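Local structure of pyruvate carboxylase n-terminal domain (Aquifex aeolicus, 1ULZ) at residues 56-66 and 83-94. The protein is a biotin carboxylase subunit of pyruvate carboxylase, built from a Rossmann-like N-terminal domain, an ATP-grasp domain and a C-terminal domain. The protein carries 1 engineered substitution. Numbering follows the deposited sequence.
Sequences LDTYLNKQRII and FLAENAEFAKMC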
ATOM      1  N   LEU A  56      31.094   5.857   9.388  1.00 29.20           N
ATOM      2  CA  LEU A  56      30.568   7.181   9.064  1.00 29.52           C
ATOM      3  C   LEU A  56      31.273   7.825   7.878  1.00 29.61           C
ATOM      4  O   LEU A  56      30.634   8.497   7.063  1.00 30.10           O
ATOM      5  CB  LEU A  56      30.671   8.108  10.278  1.00 29.61           C
ATOM      6  CG  LEU A  56      29.797   7.715  11.467  1.00 31.11           C
ATOM      7  CD1 LEU A  56      29.964   8.733  12.594  1.00 31.11           C
ATOM      8  CD2 LEU A  56      28.344   7.642  11.017  1.00 30.31           C
ATOM      9  N   ASP A  57      32.585   7.616   7.781  1.00 28.31           N
ATOM     10  CA  ASP A  57      33.376   8.176   6.691  1.00 27.44           C
ATOM     11  C   ASP A  57      32.880   7.693   5.332  1.00 26.99           C
ATOM     12  O   ASP A  57      33.082   8.363   4.312  1.00 25.77           O
ATOM     13  CB  ASP A  57      34.851   7.808   6.865  1.00 28.03           C
ATOM     14  CG  ASP A  57      35.691   8.178   5.652  1.00 28.31           C
ATOM     15  OD1 ASP A  57      36.074   7.268   4.885  1.00 27.82           O
ATOM     16  OD2 ASP A  57      35.957   9.385   5.457  1.00 29.56           O
ATOM     17  N   THR A  58      32.247   6.523   5.325  1.00 26.13           N
ATOM     18  CA  THR A  58      31.691   5.942   4.107  1.00 25.39           C
ATOM     19  C   THR A  58      30.720   6.913   3.437  1.00 25.37           C
ATOM     20  O   THR A  58      30.750   7.099   2.217  1.00 25.00           O
ATOM     21  CB  THR A  58      30.900   4.644   4.409  1.00 27.05           C
ATOM     22  OG1 THR A  58      31.806   3.583   4.741  1.00 26.21           O
ATOM     23  CG2 THR A  58      30.056   4.240   3.200  1.00 24.74           C
ATOM     24  N   TYR A  59      29.866   7.536   4.246  1.00 25.54           N
ATOM     25  CA  TYR A  59      28.856   8.459   3.735  1.00 25.94           C
ATOM     26  C   TYR A  59      29.168   9.947   3.910  1.00 26.84           C
ATOM     27  O   TYR A  59      28.414  10.788   3.438  1.00 24.71           O
ATOM     28  CB  TYR A  59      27.495   8.156   4.392  1.00 24.90           C
ATOM     29  CG  TYR A  59      27.081   6.701   4.302  1.00 24.55           C
ATOM     30  CD1 TYR A  59      27.449   5.792   5.286  1.00 23.76           C
ATOM     31  CD2 TYR A  59      26.397   6.220   3.191  1.00 23.69           C
ATOM     32  CE1 TYR A  59      27.158   4.439   5.162  1.00 23.07           C
ATOM     33  CE2 TYR A  59      26.106   4.873   3.057  1.00 22.94           C
ATOM     34  CZ  TYR A  59      26.493   3.986   4.045  1.00 23.04           C
ATOM     35  OH  TYR A  59      26.259   2.638   3.886  1.00 22.82           O
ATOM     36  N   LEU A  60      30.276  10.279   4.570  1.00 27.83           N
ATOM     37  CA  LEU A  60      30.595  11.687   4.798  1.00 29.20           C
ATOM     38  C   LEU A  60      31.816  12.216   4.070  1.00 29.66           C
ATOM     39  O   LEU A  60      32.120  13.408   4.158  1.00 30.39           O
ATOM     40  CB  LEU A  60      30.762  11.958   6.297  1.00 29.20           C
ATOM     41  CG  LEU A  60      29.552  11.698   7.198  1.00 30.75           C
ATOM     42  CD1 LEU A  60      29.927  11.996   8.643  1.00 29.38           C
ATOM     43  CD2 LEU A  60      28.374  12.571   6.759  1.00 30.47           C
ATOM     44  N   ASN A  61      32.530  11.348   3.362  1.00 30.02           N
ATOM     45  CA  ASN A  61      33.712  11.800   2.646  1.00 28.32           C
ATOM     46  C   ASN A  61      33.288  12.393   1.311  1.00 27.73           C
ATOM     47  O   ASN A  61      33.100  11.683   0.322  1.00 25.28           O
ATOM     48  CB  ASN A  61      34.691  10.646   2.429  1.00 30.03           C
ATOM     49  CG  ASN A  61      36.065  11.133   2.022  1.00 31.81           C
ATOM     50  OD1 ASN A  61      36.206  11.851   1.035  1.00 32.05           O
ATOM     51  ND2 ASN A  61      37.087  10.750   2.787  1.00 30.59           N
ATOM     52  N   LYS A  62      33.140  13.711   1.304  1.00 27.61           N
ATOM     53  CA  LYS A  62      32.704  14.452   0.128  1.00 27.85           C
ATOM     54  C   LYS A  62      33.455  14.180  -1.179  1.00 27.75           C
ATOM     55  O   LYS A  62      32.841  13.877  -2.207  1.00 26.60           O
ATOM     56  CB  LYS A  62      32.738  15.955   0.435  1.00 27.88           C
ATOM     57  CG  LYS A  62      31.783  16.386   1.541  1.00 25.43           C
ATOM     58  CD  LYS A  62      31.716  17.908   1.671  1.00 26.83           C
ATOM     59  CE  LYS A  62      33.057  18.497   2.079  1.00 27.67           C
ATOM     60  NZ  LYS A  62      33.442  18.045   3.450  1.00 27.58           N
ATOM     61  N   GLN A  63      34.778  14.281  -1.145  1.00 27.73           N
ATOM     62  CA  GLN A  63      35.573  14.080  -2.350  1.00 27.22           C
ATOM     63  C   GLN A  63      35.590  12.648  -2.874  1.00 26.23           C
ATOM     64  O   GLN A  63      35.529  12.428  -4.082  1.00 25.81           O
ATOM     65  CB  GLN A  63      37.007  14.559  -2.116  1.00 29.83           C
ATOM     66  CG  GLN A  63      37.826  14.597  -3.381  1.00 32.73           C
ATOM     67  CD  GLN A  63      37.194  15.493  -4.426  1.00 36.23           C
ATOM     68  OE1 GLN A  63      36.844  16.636  -4.137  1.00 38.34           O
ATOM     69  NE2 GLN A  63      37.050  14.983  -5.649  1.00 36.29           N
ATOM     70  N   ARG A  64      35.679  11.671  -1.980  1.00 25.54           N
ATOM     71  CA  ARG A  64      35.698  10.277  -2.421  1.00 25.57           C
ATOM     72  C   ARG A  64      34.407   9.924  -3.157  1.00 24.35           C
ATOM     73  O   ARG A  64      34.427   9.239  -4.184  1.00 23.61           O
ATOM     74  CB  ARG A  64      35.869   9.332  -1.229  1.00 25.00           C
ATOM     75  CG  ARG A  64      36.013   7.883  -1.653  1.00 27.86           C
ATOM     76  CD  ARG A  64      36.140   6.939  -0.470  1.00 29.10           C
ATOM     77  NE  ARG A  64      37.394   7.117   0.252  1.00 30.48           N
ATOM     78  CZ  ARG A  64      37.469   7.439   1.538  1.00 32.76           C
ATOM     79  NH1 ARG A  64      38.652   7.583   2.124  1.00 32.38           N
ATOM     80  NH2 ARG A  64      36.355   7.622   2.237  1.00 31.56           N
ATOM     81  N   ILE A  65      33.288  10.403  -2.625  1.00 23.83           N
ATOM     82  CA  ILE A  65      31.986  10.133  -3.219  1.00 23.88           C
ATOM     83  C   ILE A  65      31.851  10.805  -4.582  1.00 24.04           C
ATOM     84  O   ILE A  65      31.351  10.201  -5.534  1.00 24.69           O
ATOM     85  CB  ILE A  65      30.857  10.576  -2.263  1.00 23.22           C
ATOM     86  CG1 ILE A  65      30.808   9.614  -1.069  1.00 21.54           C
ATOM     87  CG2 ILE A  65      29.517  10.603  -2.993  1.00 23.08           C
ATOM     88  CD1 ILE A  65      29.936  10.076   0.073  1.00 22.83           C
ATOM     89  N   ILE A  66      32.300  12.052  -4.683  1.00 25.14           N
ATOM     90  CA  ILE A  66      32.251  12.767  -5.954  1.00 24.78           C
ATOM     91  C   ILE A  66      33.135  12.033  -6.962  1.00 25.24           C
ATOM     92  O   ILE A  66      32.732  11.792  -8.101  1.00 25.76           O
ATOM     93  CB  ILE A  66      32.728  14.236  -5.790  1.00 25.55           C
ATOM     94  CG1 ILE A  66      31.600  15.070  -5.175  1.00 26.02           C
ATOM     95  CG2 ILE A  66      33.159  14.809  -7.131  1.00 24.09           C
ATOM     96  CD1 ILE A  66      31.956  16.518  -4.924  1.00 27.32           C
ATOM     97  N   PHE A  83      23.373  12.767   6.994  1.00 23.31           N
ATOM     98  CA  PHE A  83      24.679  12.732   6.339  1.00 24.03           C
ATOM     99  C   PHE A  83      25.013  14.006   5.562  1.00 24.00           C
ATOM    100  O   PHE A  83      25.080  15.082   6.148  1.00 23.55           O
ATOM    101  CB  PHE A  83      24.789  11.512   5.423  1.00 24.89           C
ATOM    102  CG  PHE A  83      24.742  10.201   6.159  1.00 27.64           C
ATOM    103  CD1 PHE A  83      25.612   9.952   7.214  1.00 27.71           C
ATOM    104  CD2 PHE A  83      23.828   9.220   5.805  1.00 27.66           C
ATOM    105  CE1 PHE A  83      25.571   8.746   7.903  1.00 28.58           C
ATOM    106  CE2 PHE A  83      23.782   8.012   6.489  1.00 28.50           C
ATOM    107  CZ  PHE A  83      24.655   7.776   7.539  1.00 28.05           C
ATOM    108  N   LEU A  84      25.222  13.893   4.254  1.00 24.35           N
ATOM    109  CA  LEU A  84      25.571  15.061   3.439  1.00 23.27           C
ATOM    110  C   LEU A  84      24.373  15.754   2.790  1.00 24.18           C
ATOM    111  O   LEU A  84      24.556  16.637   1.951  1.00 23.13           O
ATOM    112  CB  LEU A  84      26.557  14.665   2.338  1.00 24.56           C
ATOM    113  CG  LEU A  84      27.885  14.014   2.735  1.00 24.43           C
ATOM    114  CD1 LEU A  84      28.634  13.612   1.477  1.00 24.57           C
ATOM    115  CD2 LEU A  84      28.712  14.977   3.571  1.00 26.63           C
ATOM    116  N   ALA A  85      23.160  15.366   3.186  1.00 22.51           N
ATOM    117  CA  ALA A  85      21.932  15.926   2.615  1.00 23.19           C
ATOM    118  C   ALA A  85      21.832  17.444   2.665  1.00 22.82           C
ATOM    119  O   ALA A  85      21.439  18.078   1.687  1.00 21.84           O
ATOM    120  CB  ALA A  85      20.713  15.319   3.300  1.00 21.70           C
ATOM    121  N   GLU A  86      22.177  18.025   3.807  1.00 23.28           N
ATOM    122  CA  GLU A  86      22.101  19.466   3.960  1.00 23.60           C
ATOM    123  C   GLU A  86      23.475  20.100   4.100  1.00 24.53           C
ATOM    124  O   GLU A  86      23.643  21.086   4.804  1.00 25.76           O
ATOM    125  CB  GLU A  86      21.219  19.811   5.162  1.00 24.69           C
ATOM    126  CG  GLU A  86      19.820  19.202   5.066  1.00 24.57           C
ATOM    127  CD  GLU A  86      18.955  19.520   6.266  1.00 26.33           C
ATOM    128  OE1 GLU A  86      18.395  20.634   6.317  1.00 28.81           O
ATOM    129  OE2 GLU A  86      18.839  18.661   7.165  1.00 26.63           O
ATOM    130  N   ASN A  87      24.450  19.521   3.412  1.00 24.21           N
ATOM    131  CA  ASN A  87      25.821  20.017   3.419  1.00 25.11           C
ATOM    132  C   ASN A  87      25.972  20.915   2.189  1.00 25.37           C
ATOM    133  O   ASN A  87      26.190  20.426   1.079  1.00 23.35           O
ATOM    134  CB  ASN A  87      26.794  18.838   3.331  1.00 23.22           C
ATOM    135  CG  ASN A  87      28.236  19.253   3.511  1.00 25.52           C
ATOM    136  OD1 ASN A  87      28.751  20.101   2.780  1.00 26.79           O
ATOM    137  ND2 ASN A  87      28.904  18.650   4.486  1.00 23.34           N
ATOM    138  N   ALA A  88      25.849  22.226   2.386  1.00 26.39           N
ATOM    139  CA  ALA A  88      25.948  23.175   1.276  1.00 27.12           C
ATOM    140  C   ALA A  88      27.254  23.024   0.509  1.00 27.35           C
ATOM    141  O   ALA A  88      27.285  23.182  -0.707  1.00 28.27           O
ATOM    142  CB  ALA A  88      25.797  24.610   1.787  1.00 27.42           C
ATOM    143  N   GLU A  89      28.328  22.698   1.217  1.00 28.11           N
ATOM    144  CA  GLU A  89      29.635  22.527   0.586  1.00 29.16           C
ATOM    145  C   GLU A  89      29.634  21.366  -0.410  1.00 27.55           C
ATOM    146  O   GLU A  89      30.112  21.501  -1.537  1.00 28.02           O
ATOM    147  CB  GLU A  89      30.706  22.288   1.660  1.00 30.77           C
ATOM    148  CG  GLU A  89      32.128  22.330   1.144  1.00 35.57           C
ATOM    149  CD  GLU A  89      33.165  22.080   2.240  1.00 39.42           C
ATOM    150  OE1 GLU A  89      34.372  22.093   1.918  1.00 39.12           O
ATOM    151  OE2 GLU A  89      32.777  21.870   3.417  1.00 40.94           O
ATOM    152  N   PHE A  90      29.103  20.223   0.014  1.00 26.15           N
ATOM    153  CA  PHE A  90      29.041  19.050  -0.848  1.00 24.60           C
ATOM    154  C   PHE A  90      28.221  19.367  -2.093  1.00 23.88           C
ATOM    155  O   PHE A  90      28.614  19.035  -3.210  1.00 24.13           O
ATOM    156  CB  PHE A  90      28.414  17.870  -0.092  1.00 25.04           C
ATOM    157  CG  PHE A  90      28.301  16.614  -0.913  1.00 24.85           C
ATOM    158  CD1 PHE A  90      29.422  16.056  -1.513  1.00 23.41           C
ATOM    159  CD2 PHE A  90      27.071  15.991  -1.085  1.00 23.94           C
ATOM    160  CE1 PHE A  90      29.317  14.901  -2.271  1.00 25.89           C
ATOM    161  CE2 PHE A  90      26.957  14.836  -1.841  1.00 24.15           C
ATOM    162  CZ  PHE A  90      28.075  14.288  -2.436  1.00 25.51           C
ATOM    163  N   ALA A  91      27.077  20.016  -1.892  1.00 24.29           N
ATOM    164  CA  ALA A  91      26.208  20.385  -3.001  1.00 24.76           C
ATOM    165  C   ALA A  91      26.974  21.270  -3.987  1.00 24.29           C
ATOM    166  O   ALA A  91      26.849  21.111  -5.202  1.00 23.64           O
ATOM    167  CB  ALA A  91      24.975  21.116  -2.478  1.00 22.80           C
ATOM    168  N   LYS A  92      27.771  22.194  -3.457  1.00 24.76           N
ATOM    169  CA  LYS A  92      28.562  23.096  -4.293  1.00 26.02           C
ATOM    170  C   LYS A  92      29.596  22.286  -5.082  1.00 26.45           C
ATOM    171  O   LYS A  92      29.735  22.442  -6.298  1.00 26.12           O
ATOM    172  CB  LYS A  92      29.256  24.139  -3.410  1.00 27.37           C
ATOM    173  CG  LYS A  92      30.071  25.197  -4.143  1.00 31.05           C
ATOM    174  CD  LYS A  92      30.612  26.225  -3.145  1.00 35.51           C
ATOM    175  CE  LYS A  92      31.506  27.282  -3.807  1.00 37.60           C
ATOM    176  NZ  LYS A  92      32.756  26.685  -4.371  1.00 39.89           N
ATOM    177  N   MET A  93      30.308  21.407  -4.384  1.00 27.07           N
ATOM    178  CA  MET A  93      31.312  20.574  -5.030  1.00 27.82           C
ATOM    179  C   MET A  93      30.706  19.738  -6.163  1.00 27.68           C
ATOM    180  O   MET A  93      31.312  19.594  -7.226  1.00 28.07           O
ATOM    181  CB  MET A  93      31.983  19.677  -3.987  1.00 28.47           C
ATOM    182  CG  MET A  93      32.891  20.431  -3.025  1.00 30.99           C
ATOM    183  SD  MET A  93      33.307  19.479  -1.537  1.00 32.35           S
ATOM    184  CE  MET A  93      34.361  18.185  -2.239  1.00 31.88           C
ATOM    185  N   CYS A  94      29.507  19.200  -5.947  1.00 27.88           N
ATOM    186  CA  CYS A  94      28.845  18.401  -6.976  1.00 27.57           C
ATOM    187  C   CYS A  94      28.633  19.228  -8.241  1.00 28.51           C
ATOM    188  O   CYS A  94      28.942  18.784  -9.351  1.00 27.35           O
ATOM    189  CB  CYS A  94      27.486  17.895  -6.475  1.00 27.12           C
ATOM    190  SG  CYS A  94      27.569  16.486  -5.342  1.00 27.44           S
TER
HETATM  191  O   HOH W   1      31.711  19.191   5.072  1.00 32.12           O
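Lys62 and Phe90 approach to 6.0 Å between their CA atoms where helices 62-66 and 88-94 run side by side, their directions 33° apart and their axes 10.4 Å at closest. No direct hydrogen bond joins the segments; the contact is mainly side-chain packing, with Leu84 CG 3.3 Å from Tyr59 O. Phe83 lies in an offset stack on Tyr59, the planes 21° apart; CB of Tyr59 sits over the centre of the Phe83 ring in a CH-pi contact, while Leu60 CD2 meets that ring's edge. Leu84 suits its buried place because its two methyls part: CD1 meets Ile65 CD1 tip to tip and lies over one face of Phe90, whose opposite face carries Cys94 SG near the rim, while CD2 reaches Lys62 CG. Ile66 presses CD1 to within 3.3 Å of Met93 CB, tighter than usual for carbons. Lys62 suits the border: its methylenes slide past Phe90, with CD 3.7 Å from Phe90 CB, and bends at chi3 and chi4 (-65°) carry the amine toward Glu89. That salt bridge is long, NZ to OE2 3.9 Å, but a water accepts from Lys62 NZ and Asn87 ND2 and donates weakly to Glu89 OE2. Asn87 OD1 meanwhile N-caps helix 88-94 through Phe90 N. The two helices and the residues leading into them thus share an apolar core within the Rossmann-like domain, with a water-mediated polar border that probably steadies the lysine's charge.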